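Local coordinates for pectate lyase (Bacillus subtilis, PDB 5AMV), which cleaves polygalacturonate by a calcium-dependent elimination, giving oligosaccharides with unsaturated non-reducing ends, at residues Asp12-Tyr17 and Asn233-Met237; Asn144-Asp150 and Ile186-Thr192; Lys263-Leu268 and Gly286-Val290. All blocks are in the same frame, centred on the assembly; numbering follows the deposited sequence.

How the contacts relate
Contacts 2 and 3 join neighbouring strands of the right-handed parallel beta-helix of this polysaccharide lyase family 1 enzyme, and contact 1 lays the N-terminal loop on its side. Contact 2 pairs strands 144-147 and 186-189 of a four-stranded parallel sheet; contact 3 pairs strands 266-274 and 287-296 of another sheet. Contact 1 meets the start of strand 235-245, a neighbour of 266-274, so its centre is about 8 Å from that of contact 3 and about 14 Å from that of contact 2. Along the chain, contact 2 is nested within the loop that contact 1 closes, and contact 3 follows. Contacts 2 and 3 thus hold successive coils together, contact 2 beside the calcium site, while contact 1 fastens the N-terminal loop outside.

Contact 1 (Asp12-Tyr17 and Asn233-Met237); sequences DGWGAY and NYITM
Thr236 reaches out of its strand into the turn made by Asp12-Tyr17. Its CB is 3.6 Å from Asp12 O, and CG2 lies against the same carbonyl. OG1, anti to the carbonyl carbon (chi1 -66°), does the polar work: it donates to Asp12 O over 2.7 Å, in the carbonyl plane on a lone pair, and accepts from Gly15 N at 3.0 Å. One hydroxyl thus links Asp12, ahead of the short 3-10 segment, with Gly15 inside it. A side chain at Gly13 would run into this oxygen, and the positive phi there also suits glycine. Gly15 CA adds a CH...O contact to Tyr234 O. Farther out, Tyr17 CD2 sits over one face of the Tyr234 ring, toward its rim and within 3.3 Å of Tyr234 CE1; the planes are 16° apart but slid so that the rings barely overlap. The Trp14 indole approaches more loosely, its CE3 4.1 Å from Tyr234 CD1. The chain turns a corner at Tyr234, and strand 235-245 then runs between strands 194-197 and 266-274 of the beta-helix, with the N-terminal loop lying on its outer surface and Ile235 pointing inward to Ile194, Ile188 and Ile266.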
loop_
_atom_site.group_PDB
_atom_site.type_symbol
_atom_site.label_atom_id
_atom_site.label_comp_id
_atom_site.label_asym_id
_atom_site.label_seq_id
_atom_site.Cartn_x
_atom_site.Cartn_y
_atom_site.Cartn_z
ATOM N N ASP A 12 1.932 20.693 -0.830
ATOM C CA ASP A 12 1.214 19.503 -0.337
ATOM C C ASP A 12 2.102 18.261 -0.189
ATOM O O ASP A 12 2.016 17.287 -0.977
ATOM C CB ASP A 12 -0.032 19.244 -1.191
ATOM C CG ASP A 12 -0.989 18.252 -0.552
ATOM O OD1 ASP A 12 -0.735 17.751 0.587
ATOM O OD2 ASP A 12 -2.020 17.978 -1.199
ATOM N N GLY A 13 2.970 18.310 0.825
ATOM C CA GLY A 13 3.790 17.158 1.191
ATOM C C GLY A 13 5.000 16.911 0.301
ATOM O O GLY A 13 5.296 17.670 -0.634
ATOM N N TRP A 14 5.709 15.819 0.598
ATOM C CA TRP A 14 6.938 15.500 -0.076
ATOM C C TRP A 14 6.753 15.329 -1.605
ATOM O O TRP A 14 7.687 15.543 -2.375
ATOM C CB TRP A 14 7.519 14.245 0.517
ATOM C CG TRP A 14 8.463 14.445 1.724
ATOM C CD1 TRP A 14 8.390 13.792 2.918
ATOM C CD2 TRP A 14 9.642 15.284 1.794
ATOM N NE1 TRP A 14 9.439 14.170 3.746
ATOM C CE2 TRP A 14 10.216 15.092 3.084
ATOM C CE3 TRP A 14 10.250 16.199 0.905
ATOM C CZ2 TRP A 14 11.400 15.757 3.503
ATOM C CZ3 TRP A 14 11.445 16.844 1.310
ATOM C CH2 TRP A 14 11.984 16.628 2.614
ATOM N N GLY A 15 5.553 14.932 -2.052
ATOM C CA GLY A 15 5.326 14.849 -3.514
ATOM C C GLY A 15 5.512 16.179 -4.236
ATOM O O GLY A 15 5.761 16.188 -5.452
ATOM N N ALA A 16 5.377 17.299 -3.511
ATOM C CA ALA A 16 5.513 18.625 -4.135
ATOM C C ALA A 16 6.973 19.116 -4.221
ATOM O O ALA A 16 7.224 20.202 -4.772
ATOM C CB ALA A 16 4.671 19.638 -3.373
ATOM N N TYR A 17 7.920 18.324 -3.713
ATOM C CA TYR A 17 9.338 18.707 -3.765
ATOM C C TYR A 17 9.856 18.856 -5.202
ATOM O O TYR A 17 9.394 18.168 -6.117
ATOM C CB TYR A 17 10.208 17.698 -2.990
ATOM C CG TYR A 17 11.629 18.200 -2.802
ATOM C CD1 TYR A 17 11.929 19.120 -1.794
ATOM C CD2 TYR A 17 12.651 17.755 -3.642
ATOM C CE1 TYR A 17 13.241 19.592 -1.628
ATOM C CE2 TYR A 17 13.961 18.202 -3.488
ATOM C CZ TYR A 17 14.236 19.127 -2.489
ATOM O OH TYR A 17 15.547 19.552 -2.352
ATOM N N ASN A 233 10.701 7.946 -3.708
ATOM C CA ASN A 233 10.963 9.245 -3.045
ATOM C C ASN A 233 10.028 10.337 -3.539
ATOM O O ASN A 233 9.670 10.360 -4.718
ATOM C CB ASN A 233 12.434 9.673 -3.343
ATOM C CG ASN A 233 13.099 10.431 -2.217
ATOM O OD1 ASN A 233 12.642 10.471 -1.079
ATOM N ND2 ASN A 233 14.219 11.082 -2.558
ATOM N N TYR A 234 9.658 11.246 -2.634
ATOM C CA TYR A 234 8.846 12.429 -2.970
ATOM C C TYR A 234 7.446 12.019 -3.338
ATOM O O TYR A 234 7.036 12.052 -4.518
ATOM C CB TYR A 234 9.465 13.324 -4.054
ATOM C CG TYR A 234 10.900 13.729 -3.778
ATOM C CD1 TYR A 234 11.246 14.320 -2.548
ATOM C CD2 TYR A 234 11.898 13.534 -4.745
ATOM C CE1 TYR A 234 12.546 14.729 -2.298
ATOM C CE2 TYR A 234 13.241 13.915 -4.474
ATOM C CZ TYR A 234 13.519 14.509 -3.252
ATOM O OH TYR A 234 14.823 14.919 -2.976
ATOM N N ILE A 235 6.707 11.655 -2.288
ATOM C CA ILE A 235 5.397 11.037 -2.459
ATOM C C ILE A 235 4.435 11.609 -1.436
ATOM O O ILE A 235 4.792 11.757 -0.263
ATOM C CB ILE A 235 5.521 9.517 -2.187
ATOM C CG1 ILE A 235 6.430 8.875 -3.250
ATOM C CG2 ILE A 235 4.127 8.813 -2.160
ATOM C CD1 ILE A 235 7.083 7.554 -2.771
ATOM N N THR A 236 3.217 11.919 -1.866
ATOM C CA THR A 236 2.189 12.335 -0.940
ATOM C C THR A 236 1.032 11.358 -1.069
ATOM O O THR A 236 0.587 11.114 -2.188
ATOM C CB THR A 236 1.703 13.755 -1.251
ATOM O OG1 THR A 236 2.795 14.663 -1.008
ATOM C CG2 THR A 236 0.506 14.170 -0.362
ATOM N N MET A 237 0.533 10.812 0.057
ATOM C CA MET A 237 -0.693 9.992 0.013
ATOM C C MET A 237 -1.685 10.671 0.967
ATOM O O MET A 237 -1.425 10.754 2.181
ATOM C CB MET A 237 -0.428 8.561 0.466
ATOM C CG MET A 237 0.755 7.884 -0.240
ATOM S SD MET A 237 0.730 6.129 0.186
ATOM C CE MET A 237 2.328 5.697 -0.523
#

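Contact 2 (Asn144-Asp150 and Ile186-Thr192); sequences NFQIKSD and ITINGGT
Ile186 starts the pairing beside Phe145 and Ile147: its CG2 sits 3.9 Å from Ile147 CD1, the two side chains running side by side into the apolar interior. Thr187 follows on the opposite face. Its N donates to Phe145 O at 2.8 Å and its O accepts from Ile147 N, both nearly straight, while its OG1 bonds to Asp184, one of the calcium ligands, making Thr187 a second-shell residue of the metal site. Ile188 returns to the inner face, toward Ile194 and Ile235. Parallel strands stacked in this way, here 18° apart in direction, one from each successive coil, are the mark of the right-handed beta-helix of this family. Asn189 N then donates to Ile147 O at 2.9 Å, and its ND2 reaches Gln146 OE1, also 2.9 Å away, from above the carbonyl plane, with the amide planes 45° apart. Gln146 is stretched out, CG anti to N (chi1 179°), and its NE2 goes on to Asp124; a leucine here would probably leave Asn189 ND2 and Asp124 without these amide partners. Gly190, with positive phi, and Gly191 carry the chain through a one-residue shift of register; a CB on Gly191 would collide with Ile147 O. Past it, Thr192 N donates to Ser149 O at 3.0 Å, and Thr192 OG1 gives a 2.7 Å bond to the anti lone pair of Asp150 OD1, which His193 ND1 also binds.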
loop_
_atom_site.group_PDB
_atom_site.type_symbol
_atom_site.label_atom_id
_atom_site.label_comp_id
_atom_site.label_asym_id
_atom_site.label_seq_id
_atom_site.Cartn_x
_atom_site.Cartn_y
_atom_site.Cartn_z
ATOM N N ASN A 144 -2.569 -4.881 -9.569
ATOM C CA ASN A 144 -1.441 -4.296 -8.820
ATOM C C ASN A 144 -0.824 -3.295 -9.754
ATOM O O ASN A 144 -0.220 -3.677 -10.770
ATOM C CB ASN A 144 -0.466 -5.422 -8.446
ATOM C CG ASN A 144 0.765 -4.939 -7.635
ATOM O OD1 ASN A 144 1.076 -3.728 -7.473
ATOM N ND2 ASN A 144 1.445 -5.892 -7.118
ATOM N N PHE A 145 -1.005 -1.999 -9.465
ATOM C CA PHE A 145 -0.324 -0.950 -10.248
ATOM C C PHE A 145 1.102 -0.825 -9.716
ATOM O O PHE A 145 1.278 -0.671 -8.513
ATOM C CB PHE A 145 -1.011 0.418 -10.103
ATOM C CG PHE A 145 -2.309 0.581 -10.870
ATOM C CD1 PHE A 145 -2.910 -0.481 -11.551
ATOM C CD2 PHE A 145 -2.966 1.828 -10.819
ATOM C CE1 PHE A 145 -4.148 -0.308 -12.239
ATOM C CE2 PHE A 145 -4.189 2.020 -11.499
ATOM C CZ PHE A 145 -4.777 0.952 -12.192
ATOM N N GLN A 146 2.113 -0.904 -10.599
ATOM C CA GLN A 146 3.503 -0.681 -10.154
ATOM C C GLN A 146 3.992 0.646 -10.719
ATOM O O GLN A 146 3.776 0.927 -11.894
ATOM C CB GLN A 146 4.426 -1.841 -10.618
ATOM C CG GLN A 146 5.844 -1.563 -10.164
ATOM C CD GLN A 146 6.826 -2.714 -10.330
ATOM O OE1 GLN A 146 7.484 -3.112 -9.348
ATOM N NE2 GLN A 146 6.975 -3.223 -11.565
ATOM N N ILE A 147 4.598 1.475 -9.874
ATOM C CA ILE A 147 5.107 2.757 -10.332
ATOM C C ILE A 147 6.615 2.783 -10.117
ATOM O O ILE A 147 7.077 2.859 -8.972
ATOM C CB ILE A 147 4.400 4.000 -9.651
ATOM C CG1 ILE A 147 2.879 3.881 -9.738
ATOM C CG2 ILE A 147 4.921 5.285 -10.302
ATOM C CD1 ILE A 147 2.116 4.797 -8.699
ATOM N N LYS A 148 7.379 2.701 -11.212
ATOM C CA LYS A 148 8.846 2.812 -11.158
ATOM C C LYS A 148 9.294 4.148 -11.717
ATOM O O LYS A 148 10.474 4.494 -11.646
ATOM C CB LYS A 148 9.511 1.694 -12.009
ATOM C CG LYS A 148 8.992 0.309 -11.677
ATOM C CD LYS A 148 9.779 -0.838 -12.399
ATOM C CE LYS A 148 9.544 -0.820 -13.905
ATOM N NZ LYS A 148 10.405 -1.843 -14.621
ATOM N N SER A 149 8.339 4.896 -12.242
ATOM C CA SER A 149 8.596 6.102 -13.012
ATOM C C SER A 149 8.409 7.366 -12.162
ATOM O O SER A 149 8.077 7.308 -10.959
ATOM C CB SER A 149 7.598 6.115 -14.166
ATOM O OG SER A 149 6.273 6.105 -13.638
ATOM N N ASP A 150 8.605 8.519 -12.797
ATOM C CA ASP A 150 8.392 9.809 -12.157
ATOM C C ASP A 150 7.102 10.459 -12.595
ATOM O O ASP A 150 6.729 10.399 -13.766
ATOM C CB ASP A 150 9.560 10.759 -12.488
ATOM C CG ASP A 150 9.495 12.098 -11.723
ATOM O OD1 ASP A 150 9.951 12.109 -10.557
ATOM O OD2 ASP A 150 9.049 13.146 -12.261
ATOM N N ILE A 186 -1.028 -0.947 -4.946
ATOM C CA ILE A 186 -0.080 -0.049 -5.617
ATOM C C ILE A 186 1.312 -0.279 -4.994
ATOM O O ILE A 186 1.467 -0.240 -3.759
ATOM C CB ILE A 186 -0.459 1.448 -5.431
ATOM C CG1 ILE A 186 -1.842 1.732 -6.015
ATOM C CG2 ILE A 186 0.618 2.381 -6.078
ATOM C CD1 ILE A 186 -2.364 3.142 -5.665
ATOM N N THR A 187 2.287 -0.568 -5.866
ATOM C CA THR A 187 3.644 -0.798 -5.451
ATOM C C THR A 187 4.500 0.331 -6.044
ATOM O O THR A 187 4.643 0.415 -7.256
ATOM C CB THR A 187 4.166 -2.170 -6.007
ATOM O OG1 THR A 187 3.293 -3.255 -5.635
ATOM C CG2 THR A 187 5.570 -2.415 -5.492
ATOM N N ILE A 188 5.089 1.183 -5.196
ATOM C CA ILE A 188 6.014 2.219 -5.683
ATOM C C ILE A 188 7.403 1.674 -5.594
ATOM O O ILE A 188 7.924 1.496 -4.493
ATOM C CB ILE A 188 5.866 3.539 -4.896
ATOM C CG1 ILE A 188 4.386 3.944 -4.868
ATOM C CG2 ILE A 188 6.752 4.630 -5.525
ATOM C CD1 ILE A 188 4.088 5.229 -3.995
ATOM N N ASN A 189 7.976 1.303 -6.742
ATOM C CA ASN A 189 9.246 0.610 -6.753
ATOM C C ASN A 189 10.252 1.522 -7.468
ATOM O O ASN A 189 10.368 1.466 -8.669
ATOM C CB ASN A 189 9.053 -0.746 -7.469
ATOM C CG ASN A 189 10.337 -1.458 -7.750
ATOM O OD1 ASN A 189 11.385 -1.132 -7.188
ATOM N ND2 ASN A 189 10.265 -2.481 -8.621
ATOM N N GLY A 190 10.922 2.395 -6.715
ATOM C CA GLY A 190 11.802 3.400 -7.288
ATOM C C GLY A 190 11.058 4.626 -7.794
ATOM O O GLY A 190 11.670 5.589 -8.230
ATOM N N GLY A 191 9.717 4.597 -7.747
ATOM C CA GLY A 191 8.921 5.697 -8.277
ATOM C C GLY A 191 9.104 6.989 -7.478
ATOM O O GLY A 191 9.366 6.984 -6.255
ATOM N N THR A 192 8.973 8.106 -8.176
ATOM C CA THR A 192 9.242 9.410 -7.582
ATOM C C THR A 192 8.186 10.413 -8.041
ATOM O O THR A 192 7.655 10.308 -9.144
ATOM C CB THR A 192 10.677 9.963 -7.971
ATOM O OG1 THR A 192 10.877 9.861 -9.394
ATOM C CG2 THR A 192 11.803 9.207 -7.274
HETATM O O HOH W 1 12.486 2.929 -10.743
#

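Contact 3 (Lys263-Leu268 and Gly286-Val290); sequences KLKITL and GQVHV
Strands 266-268 and 287-290 run parallel, 4.7 Å apart at closest and 14° from exact alignment, tied by His289 N to Ile266 O (2.9 Å) and by Leu268 N to His289 O (2.8 Å), the second bond nearly linear. They are adjoining rungs of the right-handed parallel beta-helix, and residues in register sit one above the other. Ile266 is level with Val288 and Leu268 with Val290 on the face turned to the core, where Phe251 from strand 247-251 packs on both Ile266 and Leu268. Val288 sets each methyl against a different backbone oxygen: with CG1 anti to N (chi1 -180°), CG1 lies 3.5 Å from Ile266 O, and CG2 comes close to Leu264 O. Gly286 passes tightly by Leu264, and a CB there would strike Leu264 O. On the other face Thr267 and His289 lie side by side, pointing the same way. Thr267 OG1 also bonds to Trp14 N of the N-terminal loop, and His289 NE2 to Gln321 OE1, so each has a partner beyond this pair. Lys265 and Gln287 run alongside each other near the surface, Lys265 CE 3.4 Å from Gln287 OE1, while the ammonium group turns to Gly262 O and to a water. That water also donates to Lys263 O and accepts from Gln287 N, joining the loop at Lys263 to the backbone of Gln287. A second water sits at the edge of the imidazole, in its plane, 2.7 Å from His289 ND1 and equally far from Thr267 OG1.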
loop_
_atom_site.group_PDB
_atom_site.type_symbol
_atom_site.label_atom_id
_atom_site.label_comp_id
_atom_site.label_asym_id
_atom_site.label_seq_id
_atom_site.Cartn_x
_atom_site.Cartn_y
_atom_site.Cartn_z
ATOM N N LYS A 263 16.079 8.679 1.269
ATOM C CA LYS A 263 14.947 8.563 0.324
ATOM C C LYS A 263 13.699 8.186 1.124
ATOM O O LYS A 263 13.633 8.448 2.335
ATOM C CB LYS A 263 15.251 7.557 -0.772
ATOM C CG LYS A 263 16.631 7.869 -1.467
ATOM C CD LYS A 263 16.797 7.206 -2.793
ATOM C CE LYS A 263 17.937 7.839 -3.608
ATOM N NZ LYS A 263 19.239 7.290 -3.104
ATOM N N LEU A 264 12.677 7.665 0.439
ATOM C CA LEU A 264 11.422 7.292 1.123
ATOM C C LEU A 264 10.831 8.520 1.817
ATOM O O LEU A 264 10.281 8.433 2.895
ATOM C CB LEU A 264 11.635 6.103 2.105
ATOM C CG LEU A 264 12.074 4.800 1.412
ATOM C CD1 LEU A 264 12.533 3.713 2.376
ATOM C CD2 LEU A 264 10.912 4.241 0.502
ATOM N N LYS A 265 10.938 9.678 1.180
ATOM C CA LYS A 265 10.345 10.905 1.670
ATOM C C LYS A 265 8.904 10.899 1.220
ATOM O O LYS A 265 8.581 11.155 0.048
ATOM C CB LYS A 265 11.080 12.144 1.157
ATOM C CG LYS A 265 12.461 12.260 1.806
ATOM C CD LYS A 265 13.173 13.465 1.207
ATOM C CE LYS A 265 14.357 13.945 2.081
ATOM N NZ LYS A 265 15.378 12.867 2.336
ATOM N N ILE A 266 8.054 10.614 2.202
ATOM C CA ILE A 266 6.609 10.398 1.988
ATOM C C ILE A 266 5.825 11.192 3.034
ATOM O O ILE A 266 6.140 11.166 4.233
ATOM C CB ILE A 266 6.300 8.906 2.113
ATOM C CG1 ILE A 266 7.070 8.106 1.040
ATOM C CG2 ILE A 266 4.770 8.661 1.974
ATOM C CD1 ILE A 266 7.207 6.624 1.436
ATOM N N THR A 267 4.764 11.841 2.583
ATOM C CA THR A 267 3.820 12.489 3.479
ATOM C C THR A 267 2.499 11.745 3.455
ATOM O O THR A 267 1.932 11.546 2.392
ATOM C CB THR A 267 3.584 13.956 3.063
ATOM O OG1 THR A 267 4.833 14.654 3.107
ATOM C CG2 THR A 267 2.574 14.696 3.964
ATOM N N LEU A 268 2.037 11.337 4.632
ATOM C CA LEU A 268 0.714 10.721 4.752
ATOM C C LEU A 268 -0.188 11.637 5.530
ATOM O O LEU A 268 0.064 11.888 6.713
ATOM C CB LEU A 268 0.781 9.386 5.521
ATOM C CG LEU A 268 1.767 8.343 4.960
ATOM C CD1 LEU A 268 1.649 7.076 5.768
ATOM C CD2 LEU A 268 1.465 8.002 3.504
ATOM N N GLY A 286 13.172 6.187 6.032
ATOM C CA GLY A 286 12.643 7.401 5.483
ATOM C C GLY A 286 12.202 8.480 6.442
ATOM O O GLY A 286 11.814 8.226 7.594
ATOM N N GLN A 287 12.263 9.703 5.927
ATOM C CA GLN A 287 11.693 10.879 6.584
ATOM C C GLN A 287 10.233 10.942 6.177
ATOM O O GLN A 287 9.897 11.469 5.104
ATOM C CB GLN A 287 12.449 12.130 6.117
ATOM C CG GLN A 287 13.888 12.183 6.672
ATOM C CD GLN A 287 14.684 13.346 6.069
ATOM O OE1 GLN A 287 14.112 14.282 5.496
ATOM N NE2 GLN A 287 16.020 13.322 6.266
ATOM N N VAL A 288 9.373 10.385 7.057
ATOM C CA VAL A 288 7.962 10.191 6.708
ATOM C C VAL A 288 7.136 11.086 7.604
ATOM O O VAL A 288 7.165 10.947 8.829
ATOM C CB VAL A 288 7.573 8.720 6.842
ATOM C CG1 VAL A 288 6.084 8.526 6.471
ATOM C CG2 VAL A 288 8.481 7.850 5.982
ATOM N N HIS A 289 6.425 12.033 6.988
ATOM C CA HIS A 289 5.578 12.959 7.736
ATOM C C HIS A 289 4.172 12.358 7.798
ATOM O O HIS A 289 3.560 12.171 6.769
ATOM C CB HIS A 289 5.525 14.322 7.028
ATOM C CG HIS A 289 4.853 15.393 7.828
ATOM N ND1 HIS A 289 4.489 16.595 7.272
ATOM C CD2 HIS A 289 4.507 15.467 9.142
ATOM C CE1 HIS A 289 3.940 17.365 8.201
ATOM N NE2 HIS A 289 3.965 16.715 9.351
ATOM N N VAL A 290 3.672 12.095 8.993
ATOM C CA VAL A 290 2.404 11.418 9.225
ATOM C C VAL A 290 1.501 12.370 10.009
ATOM O O VAL A 290 1.732 12.614 11.196
ATOM C CB VAL A 290 2.685 10.120 9.999
ATOM C CG1 VAL A 290 1.352 9.381 10.423
ATOM C CG2 VAL A 290 3.653 9.216 9.187
HETATM O O HOH W 2 14.513 10.519 3.775
HETATM O O HOH W 3 5.251 16.779 4.670
#